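Local coordinates for uncharacterized protein (Acinetobacter baumannii, PDB 4PUX) that is of unknown function but folds as a single-chain antiparallel beta-barrel of the DUF3237 family, within the allene oxide cyclase-like barrel clan, at residues 39-44 / 63-68; 20-25 / 150-155; 76-81 / 90-95; 119-124 / 142-147. All coordinates share one frame; numbering follows the deposited sequence. Where two conformers were deposited one is given.

Contact 1 of 4, residues 39-44 / 63-68; sequences RIIPIT and DWQIVD
Arg39 and Gln65 face each other in an antiparallel hydrogen-bonded pair, and their side chains run side by side in the same direction. The amide oxygen OE1 of Gln65 takes a hydrogen bond from Arg39 NH1 at 3.1 Å; the oxygen sits at the edge of the guanidinium and in its plane, while NH1 stands above the plane of the amide, the two flat groups being turned 35° apart. A bend at chi3 (69°) swings the guanidinium over to the glutamine, and on the way CD of Arg39 packs on Val67 CG2 at 3.7 Å. The far end of the arginine forms a salt bridge from NH2 to Glu28. Gln65 is extended, its CG anti to the backbone N, and the amide nitrogen NE2 rests 3.7 Å from Ile41 CD1 and makes a weak hydrogen bond to Asp63 OD2. Asp63 is gripped more firmly through OD1 by the backbone N of Asp76. On the other face of the sheet the non-hydrogen-bonded pair Ile40 and Trp64 meet: Ile40 CG2 lies over one face of the indole, a CH-pi contact 4.2 Å from the centroid of the five-membered ring of Trp64, and Ile40 CG1 touches Trp64 CD1. Four backbone bonds hold this register, among them Ile41 N to Asp63 O and Asp63 N to Ile41 O, both 2.9 Å. The hairpin 36-49/54-67 is a two-stranded antiparallel part of the barrel wall; strand 27-33 pairs with its first strand near Ile40, and strand 73-83 with its second at Trp64.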
# COMPACT_ATOMS: atom_id res chain seq x y z
N ARG A 39 -10.02 -5.96 10.40
CA ARG A 39 -10.08 -6.83 9.22
C ARG A 39 -8.65 -7.33 8.94
O ARG A 39 -7.72 -6.51 8.83
CB ARG A 39 -10.61 -6.07 7.98
CG ARG A 39 -11.90 -5.31 8.25
CD ARG A 39 -12.42 -4.63 7.00
NE ARG A 39 -12.90 -5.58 6.02
CZ ARG A 39 -12.54 -5.64 4.74
NH1 ARG A 39 -11.69 -4.76 4.21
NH2 ARG A 39 -13.09 -6.55 3.96
N ILE A 40 -8.46 -8.65 8.85
CA ILE A 40 -7.13 -9.24 8.56
C ILE A 40 -7.23 -9.83 7.17
O ILE A 40 -7.99 -10.78 6.92
CB ILE A 40 -6.70 -10.26 9.64
CG1 ILE A 40 -6.68 -9.60 11.03
CG2 ILE A 40 -5.35 -10.90 9.26
CD1 ILE A 40 -6.44 -10.56 12.19
N ILE A 41 -6.57 -9.16 6.25
CA ILE A 41 -6.68 -9.39 4.80
C ILE A 41 -5.39 -10.07 4.27
O ILE A 41 -4.33 -9.40 4.16
CB ILE A 41 -6.88 -8.04 4.06
CG1 ILE A 41 -8.07 -7.25 4.64
CG2 ILE A 41 -6.99 -8.26 2.53
CD1 ILE A 41 -8.08 -5.80 4.28
N PRO A 42 -5.39 -11.40 4.12
CA PRO A 42 -4.18 -12.10 3.65
C PRO A 42 -3.63 -11.63 2.32
O PRO A 42 -4.38 -11.40 1.38
CB PRO A 42 -4.62 -13.56 3.58
CG PRO A 42 -5.71 -13.68 4.54
CD PRO A 42 -6.49 -12.37 4.33
N ILE A 43 -2.31 -11.50 2.29
CA ILE A 43 -1.56 -11.24 1.06
C ILE A 43 -1.00 -12.56 0.54
O ILE A 43 -0.17 -13.19 1.19
CB ILE A 43 -0.43 -10.19 1.30
CG1 ILE A 43 -1.09 -8.82 1.61
CG2 ILE A 43 0.56 -10.16 0.10
CD1 ILE A 43 -0.15 -7.83 2.23
N THR A 44 -1.46 -12.99 -0.65
CA THR A 44 -1.18 -14.33 -1.14
C THR A 44 -0.12 -14.41 -2.23
O THR A 44 0.39 -15.51 -2.54
CB THR A 44 -2.52 -14.99 -1.65
OG1 THR A 44 -3.09 -14.20 -2.70
CG2 THR A 44 -3.51 -15.10 -0.48
N ASP A 63 -2.67 -7.38 5.43
CA ASP A 63 -3.04 -6.05 5.93
C ASP A 63 -3.87 -6.25 7.19
O ASP A 63 -4.97 -6.86 7.14
CB ASP A 63 -3.81 -5.24 4.86
CG ASP A 63 -4.17 -3.83 5.30
OD1 ASP A 63 -3.78 -3.40 6.39
OD2 ASP A 63 -4.82 -3.12 4.46
N TRP A 64 -3.33 -5.79 8.32
CA TRP A 64 -4.07 -5.72 9.60
C TRP A 64 -4.77 -4.34 9.66
O TRP A 64 -4.17 -3.37 10.11
CB TRP A 64 -3.13 -5.95 10.79
CG TRP A 64 -2.68 -7.38 10.97
CD1 TRP A 64 -3.27 -8.28 11.85
CD2 TRP A 64 -1.67 -8.13 10.27
NE1 TRP A 64 -2.64 -9.49 11.77
CE2 TRP A 64 -1.68 -9.45 10.80
CE3 TRP A 64 -0.72 -7.81 9.29
CZ2 TRP A 64 -0.78 -10.45 10.39
CZ3 TRP A 64 0.20 -8.82 8.89
CH2 TRP A 64 0.18 -10.09 9.45
N GLN A 65 -5.98 -4.27 9.09
CA GLN A 65 -6.67 -3.03 8.82
C GLN A 65 -7.68 -2.69 9.91
O GLN A 65 -8.22 -3.60 10.56
CB GLN A 65 -7.42 -3.21 7.46
CG GLN A 65 -8.06 -1.98 6.89
CD GLN A 65 -8.69 -2.24 5.53
OE1 GLN A 65 -9.87 -2.62 5.43
NE2 GLN A 65 -7.88 -2.11 4.46
N ILE A 66 -7.93 -1.39 10.07
CA ILE A 66 -8.99 -0.87 10.94
C ILE A 66 -9.86 0.04 10.07
O ILE A 66 -9.33 0.89 9.36
CB ILE A 66 -8.45 -0.05 12.14
CG1 ILE A 66 -7.53 -0.90 13.02
CG2 ILE A 66 -9.62 0.53 12.99
CD1 ILE A 66 -6.66 -0.07 13.94
N VAL A 67 -11.18 -0.19 10.09
CA VAL A 67 -12.13 0.65 9.36
C VAL A 67 -13.01 1.35 10.40
O VAL A 67 -13.76 0.66 11.15
CB VAL A 67 -13.00 -0.14 8.38
CG1 VAL A 67 -13.95 0.78 7.59
CG2 VAL A 67 -12.08 -0.95 7.41
N ASP A 68 -12.97 2.68 10.42
CA ASP A 68 -13.73 3.45 11.42
C ASP A 68 -15.19 3.66 10.97
O ASP A 68 -15.60 3.14 9.91
CB ASP A 68 -12.98 4.72 11.84
CG ASP A 68 -13.10 5.88 10.85
OD1 ASP A 68 -13.84 5.77 9.83
OD2 ASP A 68 -12.41 6.90 11.14

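Contact 2 of 4, residues 20-25 / 150-155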
# COMPACT_ATOMS: atom_id res chain seq x y z
N VAL A 20 -0.62 -6.48 -6.01
CA VAL A 20 -0.74 -7.35 -4.83
C VAL A 20 -2.02 -8.19 -4.95
O VAL A 20 -3.13 -7.66 -5.16
CB VAL A 20 -0.78 -6.52 -3.50
CG1 VAL A 20 -0.70 -7.48 -2.31
CG2 VAL A 20 0.37 -5.45 -3.45
N ASP A 21 -1.85 -9.49 -4.79
CA ASP A 21 -2.98 -10.45 -4.84
C ASP A 21 -3.47 -10.69 -3.39
O ASP A 21 -2.66 -10.94 -2.48
CB ASP A 21 -2.53 -11.77 -5.44
CG ASP A 21 -2.36 -11.71 -6.95
OD1 ASP A 21 -2.98 -10.85 -7.57
OD2 ASP A 21 -1.59 -12.52 -7.52
N LEU A 22 -4.80 -10.65 -3.22
CA LEU A 22 -5.49 -10.87 -1.91
C LEU A 22 -6.45 -12.07 -2.08
O LEU A 22 -7.67 -11.94 -1.86
CB LEU A 22 -6.25 -9.61 -1.51
CG LEU A 22 -5.45 -8.32 -1.59
CD1 LEU A 22 -6.36 -7.14 -1.29
CD2 LEU A 22 -4.25 -8.36 -0.64
N ASN A 23 -5.91 -13.21 -2.55
CA ASN A 23 -6.75 -14.32 -3.02
C ASN A 23 -7.08 -15.36 -1.90
O ASN A 23 -6.86 -16.57 -2.02
CB ASN A 23 -6.08 -15.01 -4.23
CG ASN A 23 -5.98 -14.14 -5.50
OD1 ASN A 23 -5.13 -14.42 -6.38
ND2 ASN A 23 -6.76 -13.13 -5.59
N ALA A 24 -7.59 -14.83 -0.80
CA ALA A 24 -8.04 -15.61 0.35
C ALA A 24 -9.15 -14.84 1.04
O ALA A 24 -9.26 -13.63 0.89
CB ALA A 24 -6.87 -15.84 1.35
N PRO A 25 -10.01 -15.56 1.79
CA PRO A 25 -11.06 -14.82 2.48
C PRO A 25 -10.51 -13.86 3.57
O PRO A 25 -9.48 -14.14 4.20
CB PRO A 25 -11.92 -15.93 3.14
CG PRO A 25 -11.48 -17.20 2.51
CD PRO A 25 -10.08 -17.01 1.99
N LYS A 150 -10.21 -8.23 -5.41
CA LYS A 150 -9.31 -8.85 -4.43
C LYS A 150 -7.84 -8.67 -4.84
O LYS A 150 -7.07 -9.64 -5.00
CB LYS A 150 -9.66 -10.32 -4.24
CG LYS A 150 -11.01 -10.53 -3.54
CD LYS A 150 -11.32 -12.03 -3.42
CE LYS A 150 -12.80 -12.29 -3.25
NZ LYS A 150 -13.34 -11.68 -2.04
N ALA A 151 -7.50 -7.42 -5.07
CA ALA A 151 -6.14 -6.99 -5.48
C ALA A 151 -5.98 -5.52 -5.19
O ALA A 151 -6.96 -4.77 -5.08
CB ALA A 151 -5.92 -7.23 -6.99
N VAL A 152 -4.74 -5.11 -4.94
CA VAL A 152 -4.36 -3.70 -4.87
C VAL A 152 -3.20 -3.47 -5.86
O VAL A 152 -2.21 -4.22 -5.88
CB VAL A 152 -3.90 -3.30 -3.45
CG1 VAL A 152 -3.34 -1.86 -3.43
CG2 VAL A 152 -5.06 -3.43 -2.48
N ILE A 153 -3.36 -2.46 -6.70
CA ILE A 153 -2.33 -2.02 -7.64
C ILE A 153 -1.79 -0.68 -7.14
O ILE A 153 -2.59 0.22 -6.80
CB ILE A 153 -2.94 -1.73 -9.06
CG1 ILE A 153 -3.80 -2.90 -9.54
CG2 ILE A 153 -1.82 -1.38 -10.07
CD1 ILE A 153 -3.07 -4.16 -9.73
N TYR A 154 -0.48 -0.52 -7.10
CA TYR A 154 0.09 0.78 -6.72
C TYR A 154 1.41 1.09 -7.39
O TYR A 154 2.17 0.18 -7.75
CB TYR A 154 0.20 0.92 -5.20
CG TYR A 154 1.20 0.02 -4.44
CD1 TYR A 154 2.57 0.41 -4.27
CD2 TYR A 154 0.78 -1.13 -3.79
CE1 TYR A 154 3.46 -0.31 -3.49
CE2 TYR A 154 1.65 -1.87 -3.02
CZ TYR A 154 2.99 -1.46 -2.86
OH TYR A 154 3.84 -2.22 -2.08
N ASP A 155 1.63 2.37 -7.62
CA ASP A 155 2.90 2.89 -8.12
C ASP A 155 3.76 3.33 -6.92
O ASP A 155 3.32 4.18 -6.12
CB ASP A 155 2.66 4.10 -9.04
CG ASP A 155 1.94 3.75 -10.32
OD1 ASP A 155 2.04 2.61 -10.82
OD2 ASP A 155 1.26 4.64 -10.85
O HOH W 1 -5.76 -10.74 -7.80
O HOH W 2 -11.32 -11.94 -0.33
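Val20 gives up more surface here than any other residue of the two segments. It pairs with Val152 in an antiparallel hydrogen-bonded pair: Val20 N reaches Val152 O at 2.8 Å, nearly along the C=O axis, and Val152 N returns a bond to Val20 O at 3.0 Å. The CG2 branch of Val20, anti to its own carbonyl carbon, crosses obliquely to the Tyr154 ring and touches CE2 at 3.8 Å. Tyr154 holds CG in the crowded position between N and carbonyl carbon (chi1 68°), and its hydroxyl bonds to that of Tyr79. Lys150 meets Leu22 through its carbonyl and through CB, CG and CD, which run past Leu22 O. Lys150 O accepts a hydrogen bond from Leu22 N at 3.1 Å, with the donor well above the carbonyl plane. The ammonium turns away at chi4 to a water that also binds Ala24 O, and a second water links Lys150 O to Asp21 OD1. Leu22 puts CD1 against Val152 CG2 at 4.1 Å and also opens the inverse gamma turn centred on Asn23. Pairing a strand near the start of the chain with the last one closes the barrel: strand 12-21 meets 151-159 on one flank and 36-49 on the other, while 141-147 pairs with the far edge of 151-159.

Contact 3 of 4, residues 76-81 / 90-95; sequences DTRYLL and YLQTKG. With EDO (1,2-ethanediol), chain D.
Thr77 and Thr93 cross obliquely on the buried face of this hairpin, and their hydroxyls meet tip to tip: OG1 to OG1 is 2.6 Å, a short hydrogen bond that either could donate. Both place OG1 in the crowded position between backbone N and carbonyl carbon (chi1 72° in each), which turns the two hydroxyls toward one another. Next along that face, Tyr79 and Leu91 lie side by side and point the same way. Leu91 CD2 sits over one face of the phenol, 4.0 Å from the Tyr79 ring centroid, in a CH-pi contact. The Tyr79 hydroxyl bonds to that of Tyr154 and, at 2.9 Å, to O2 of a 1,2-ethanediol, probably left from crystallisation. On the opposite face Arg78 and Tyr90 run alongside each other, the guanidinium plane 82° from the ring, with Arg78 CD 3.4 Å from Tyr90 OH. A water joins Arg78 NE to Gln92 NE2. Asp76 and Lys94 also lie side by side, but OD2 and NZ stay beyond salt-bridge range; a second water takes a bond from Lys94 NZ and donates to Asp76 OD1 and Thr77 O. Tyr79 N to Leu91 O, 2.9 Å, is nearly straight. This is an antiparallel beta hairpin in the wall of a barrel, with Thr77, Thr93, Tyr79 and Leu91 facing inward and Asp76, Arg78, Lys94, Gln92 and Tyr90 outward; the bound diol is consistent with a polar pocket inside, of unknown role.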
# COMPACT_ATOMS: atom_id res chain seq x y z
N ASP A 76 -2.04 -1.25 7.61
CA ASP A 76 -0.84 -1.67 8.40
C ASP A 76 -0.43 -3.09 7.96
O ASP A 76 -1.09 -4.07 8.33
CB ASP A 76 -1.11 -1.62 9.90
CG ASP A 76 0.15 -1.77 10.75
OD1 ASP A 76 0.88 -2.77 10.57
OD2 ASP A 76 0.38 -0.89 11.59
N THR A 77 0.54 -3.17 7.06
CA THR A 77 0.91 -4.43 6.44
C THR A 77 2.29 -4.94 6.82
O THR A 77 3.22 -4.17 7.12
CB THR A 77 0.87 -4.36 4.86
OG1 THR A 77 1.97 -3.58 4.40
CG2 THR A 77 -0.48 -3.75 4.31
N ARG A 78 2.45 -6.26 6.70
CA ARG A 78 3.78 -6.94 6.65
C ARG A 78 3.71 -7.98 5.53
O ARG A 78 2.78 -8.79 5.53
CB ARG A 78 4.10 -7.65 7.96
CG ARG A 78 4.21 -6.71 9.14
CD ARG A 78 4.64 -7.42 10.43
NE ARG A 78 4.69 -6.46 11.55
CZ ARG A 78 5.04 -6.77 12.80
NH1 ARG A 78 5.27 -8.05 13.14
NH2 ARG A 78 5.12 -5.81 13.73
N TYR A 79 4.63 -7.95 4.57
CA TYR A 79 4.75 -8.94 3.53
C TYR A 79 6.15 -9.06 3.00
O TYR A 79 7.10 -8.47 3.59
CB TYR A 79 3.67 -8.77 2.46
CG TYR A 79 3.52 -7.46 1.69
CD1 TYR A 79 2.99 -6.32 2.29
CD2 TYR A 79 3.69 -7.43 0.30
CE1 TYR A 79 2.70 -5.17 1.54
CE2 TYR A 79 3.41 -6.31 -0.44
CZ TYR A 79 2.86 -5.20 0.15
OH TYR A 79 2.52 -4.12 -0.63
N LEU A 80 6.35 -9.87 1.94
CA LEU A 80 7.70 -10.37 1.59
C LEU A 80 7.92 -10.45 0.09
O LEU A 80 7.08 -11.00 -0.63
CB LEU A 80 7.95 -11.71 2.28
CG LEU A 80 9.31 -12.35 2.12
CD1 LEU A 80 10.42 -11.44 2.69
CD2 LEU A 80 9.34 -13.69 2.84
N LEU A 81 8.97 -9.78 -0.38
CA LEU A 81 9.33 -9.71 -1.81
C LEU A 81 10.48 -10.66 -2.11
O LEU A 81 11.44 -10.77 -1.30
CB LEU A 81 9.76 -8.29 -2.18
CG LEU A 81 8.89 -7.13 -1.68
CD1 LEU A 81 9.42 -5.81 -2.17
CD2 LEU A 81 7.42 -7.34 -2.08
N TYR A 90 11.85 -7.71 3.11
CA TYR A 90 10.70 -7.57 4.04
C TYR A 90 10.12 -6.16 3.90
O TYR A 90 10.86 -5.17 4.00
CB TYR A 90 11.18 -7.86 5.48
CG TYR A 90 10.27 -7.39 6.60
CD1 TYR A 90 8.86 -7.56 6.55
CD2 TYR A 90 10.83 -6.91 7.78
CE1 TYR A 90 8.05 -7.10 7.59
CE2 TYR A 90 10.03 -6.47 8.85
CZ TYR A 90 8.64 -6.65 8.77
OH TYR A 90 7.79 -6.22 9.77
N LEU A 91 8.83 -6.08 3.54
CA LEU A 91 8.15 -4.81 3.30
C LEU A 91 7.06 -4.59 4.37
O LEU A 91 6.23 -5.50 4.64
CB LEU A 91 7.54 -4.83 1.86
CG LEU A 91 6.72 -3.59 1.44
CD1 LEU A 91 7.51 -2.32 1.53
CD2 LEU A 91 6.14 -3.79 0.03
N GLN A 92 6.98 -3.35 4.85
CA GLN A 92 5.90 -2.83 5.71
C GLN A 92 5.30 -1.60 5.01
O GLN A 92 6.05 -0.69 4.62
CB GLN A 92 6.42 -2.42 7.09
CG GLN A 92 6.98 -3.58 7.91
CD GLN A 92 7.84 -3.12 9.07
OE1 GLN A 92 9.10 -3.00 8.94
NE2 GLN A 92 7.19 -2.72 10.12
N THR A 93 3.97 -1.56 4.86
CA THR A 93 3.30 -0.36 4.38
C THR A 93 2.28 0.12 5.43
O THR A 93 1.71 -0.67 6.20
CB THR A 93 2.61 -0.55 3.00
OG1 THR A 93 1.45 -1.37 3.16
CG2 THR A 93 3.55 -1.20 1.98
N LYS A 94 2.07 1.42 5.44
CA LYS A 94 1.13 2.11 6.32
C LYS A 94 0.47 3.24 5.52
O LYS A 94 1.08 3.82 4.63
CB LYS A 94 1.83 2.68 7.55
CG LYS A 94 2.35 1.57 8.54
CD LYS A 94 3.10 2.13 9.66
CE LYS A 94 3.47 1.06 10.69
NZ LYS A 94 4.49 0.08 10.18
N GLY A 95 -0.77 3.55 5.85
CA GLY A 95 -1.42 4.67 5.20
C GLY A 95 -2.93 4.67 5.36
O GLY A 95 -3.44 4.12 6.34
C1 EDO D . -0.65 -1.23 0.84
O1 EDO D . -1.78 -1.49 1.48
C2 EDO D . 0.27 -2.43 0.71
O2 EDO D . -0.21 -3.52 -0.06
O HOH W 3 3.20 -2.32 9.18
O HOH W 4 4.87 -3.64 11.08

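Contact 4 of 4, residues 119-124 / 142-147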
# COMPACT_ATOMS: atom_id res chain seq x y z
N TYR A 119 -9.09 8.37 -2.16
CA TYR A 119 -7.76 8.72 -1.68
C TYR A 119 -7.15 7.44 -1.08
O TYR A 119 -7.74 6.87 -0.16
CB TYR A 119 -7.84 9.77 -0.59
CG TYR A 119 -6.46 10.23 -0.12
CD1 TYR A 119 -5.77 9.55 0.92
CD2 TYR A 119 -5.84 11.32 -0.71
CE1 TYR A 119 -4.52 9.97 1.35
CE2 TYR A 119 -4.58 11.78 -0.27
CZ TYR A 119 -3.91 11.07 0.75
OH TYR A 119 -2.64 11.51 1.17
N PHE A 120 -6.05 6.93 -1.66
CA PHE A 120 -5.43 5.66 -1.20
C PHE A 120 -3.93 5.83 -1.41
O PHE A 120 -3.40 5.58 -2.50
CB PHE A 120 -6.06 4.49 -1.95
CG PHE A 120 -5.64 3.10 -1.49
CD1 PHE A 120 -4.85 2.87 -0.36
CD2 PHE A 120 -6.16 1.99 -2.18
CE1 PHE A 120 -4.52 1.57 0.02
CE2 PHE A 120 -5.81 0.70 -1.81
CZ PHE A 120 -5.02 0.50 -0.69
N LYS A 121 -3.25 6.22 -0.34
CA LYS A 121 -1.82 6.55 -0.32
C LYS A 121 -1.15 5.83 0.84
O LYS A 121 -1.74 5.66 1.91
CB LYS A 121 -1.55 8.08 -0.26
CG LYS A 121 -2.30 8.93 -1.31
CD LYS A 121 -1.90 8.57 -2.69
CE LYS A 121 -2.04 9.69 -3.71
NZ LYS A 121 -3.36 9.68 -4.33
N ILE A 122 0.10 5.40 0.60
CA ILE A 122 0.87 4.68 1.59
C ILE A 122 2.32 5.19 1.72
O ILE A 122 2.87 5.78 0.78
CB ILE A 122 0.91 3.15 1.28
CG1 ILE A 122 1.48 2.87 -0.13
CG2 ILE A 122 -0.48 2.55 1.41
CD1 ILE A 122 1.78 1.40 -0.42
N THR A 123 2.92 4.87 2.87
CA THR A 123 4.38 4.94 3.09
C THR A 123 4.93 3.51 3.13
O THR A 123 4.18 2.55 3.45
CB THR A 123 4.76 5.68 4.39
OG1 THR A 123 4.23 4.98 5.52
CG2 THR A 123 4.21 7.09 4.38
N MSE A 124 6.21 3.36 2.80
CA MSE A 124 6.83 2.06 2.62
C MSE A 124 8.17 2.00 3.39
O MSE A 124 8.97 2.91 3.28
CB MSE A 124 7.10 1.80 1.12
CG MSE A 124 5.87 1.93 0.24
SE MSE A 124 6.26 1.75 -1.65
CE MSE A 124 6.67 -0.13 -1.80
N VAL A 142 7.03 6.07 -0.90
CA VAL A 142 5.59 6.26 -0.87
C VAL A 142 4.93 5.58 -2.07
O VAL A 142 5.58 5.24 -3.05
CB VAL A 142 5.19 7.75 -0.86
CG1 VAL A 142 5.72 8.42 0.40
CG2 VAL A 142 5.70 8.46 -2.11
N GLY A 143 3.65 5.32 -1.95
CA GLY A 143 2.85 4.71 -3.00
C GLY A 143 1.51 5.35 -3.22
O GLY A 143 0.90 5.88 -2.29
N SER A 144 1.04 5.31 -4.47
CA SER A 144 -0.30 5.74 -4.87
C SER A 144 -1.04 4.51 -5.37
O SER A 144 -0.58 3.87 -6.32
CB SER A 144 -0.23 6.78 -5.97
OG SER A 144 -1.52 7.18 -6.40
N ALA A 145 -2.10 4.15 -4.68
CA ALA A 145 -2.76 2.83 -4.81
C ALA A 145 -4.21 2.89 -5.30
O ALA A 145 -4.88 3.94 -5.16
CB ALA A 145 -2.71 2.11 -3.44
N MSE A 146 -4.69 1.76 -5.77
CA MSE A 146 -6.08 1.57 -6.13
C MSE A 146 -6.51 0.11 -5.88
O MSE A 146 -5.78 -0.84 -6.24
CB MSE A 146 -6.29 1.97 -7.60
CG MSE A 146 -7.73 1.91 -8.08
SE MSE A 146 -7.91 2.31 -9.93
CE MSE A 146 -7.36 4.19 -9.84
N ARG A 147 -7.66 -0.08 -5.26
CA ARG A 147 -8.29 -1.41 -5.15
C ARG A 147 -8.86 -1.87 -6.51
O ARG A 147 -9.43 -1.07 -7.27
CB ARG A 147 -9.48 -1.35 -4.21
CG ARG A 147 -9.25 -1.68 -2.78
CD ARG A 147 -10.68 -1.80 -2.23
NE ARG A 147 -10.93 -2.62 -1.07
CZ ARG A 147 -12.13 -2.69 -0.50
NH1 ARG A 147 -13.13 -1.97 -1.00
NH2 ARG A 147 -12.34 -3.45 0.57
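Phe120 lays its ring flat against the methyl of Ala145, with CB 3.5 Å from the ring centroid and only 7° off the normal, so the CH-pi contact falls over the centre of the face. The ring gets there with CG anti to the backbone N (chi1 -174°), and its rim comes round to Arg147 N, which lies at the edge and in the ring plane. Behind it the main chains are zipped together: Ala145 N bonds to Phe120 O at 2.9 Å, nearly along the C=O axis. Ile122 and Gly143 then form a hydrogen-bonded pair, each N giving a bond to the other's O. Ile122 holds CG1 in the crowded position between N and carbonyl carbon (chi1 57°), which packs it straight onto the main chain of Gly143, a residue without a side chain, 3.7 Å from Gly143 CA. Beyond, the selenium of selenomethionine Met124 approaches Val142 O at 3.8 Å. On the other face Lys121 bends at chi2 so that CE passes 3.7 Å from Ser144 OG. Val152 also touches Phe120, while Tyr154 touches Met124 and Ala145, so the inward side chains of strands 118-127, 141-147 and 151-159 pack together in the interior of an antiparallel beta-barrel.

How the contacts relate
All four contacts lie on one curled antiparallel sheet, with centres 11 to 15 Å apart. Along the chain contact 1 comes first, then contact 3, then contact 4, in series, and all three are nested inside the loop closed by contact 2, which joins strand 12-21 near the start to strand 151-159 near the end. Neighbouring strands carry the sheet from one contact to the next: 54-67 beside 73-83 links contacts 1 and 3, 88-99 beside 118-127 links contacts 3 and 4, 141-147 beside 151-159 links contacts 4 and 2, and 12-21 beside 36-49 links contacts 2 and 1. The circuit therefore returns to its start, and contacts 2 and 3 meet across the shared interior.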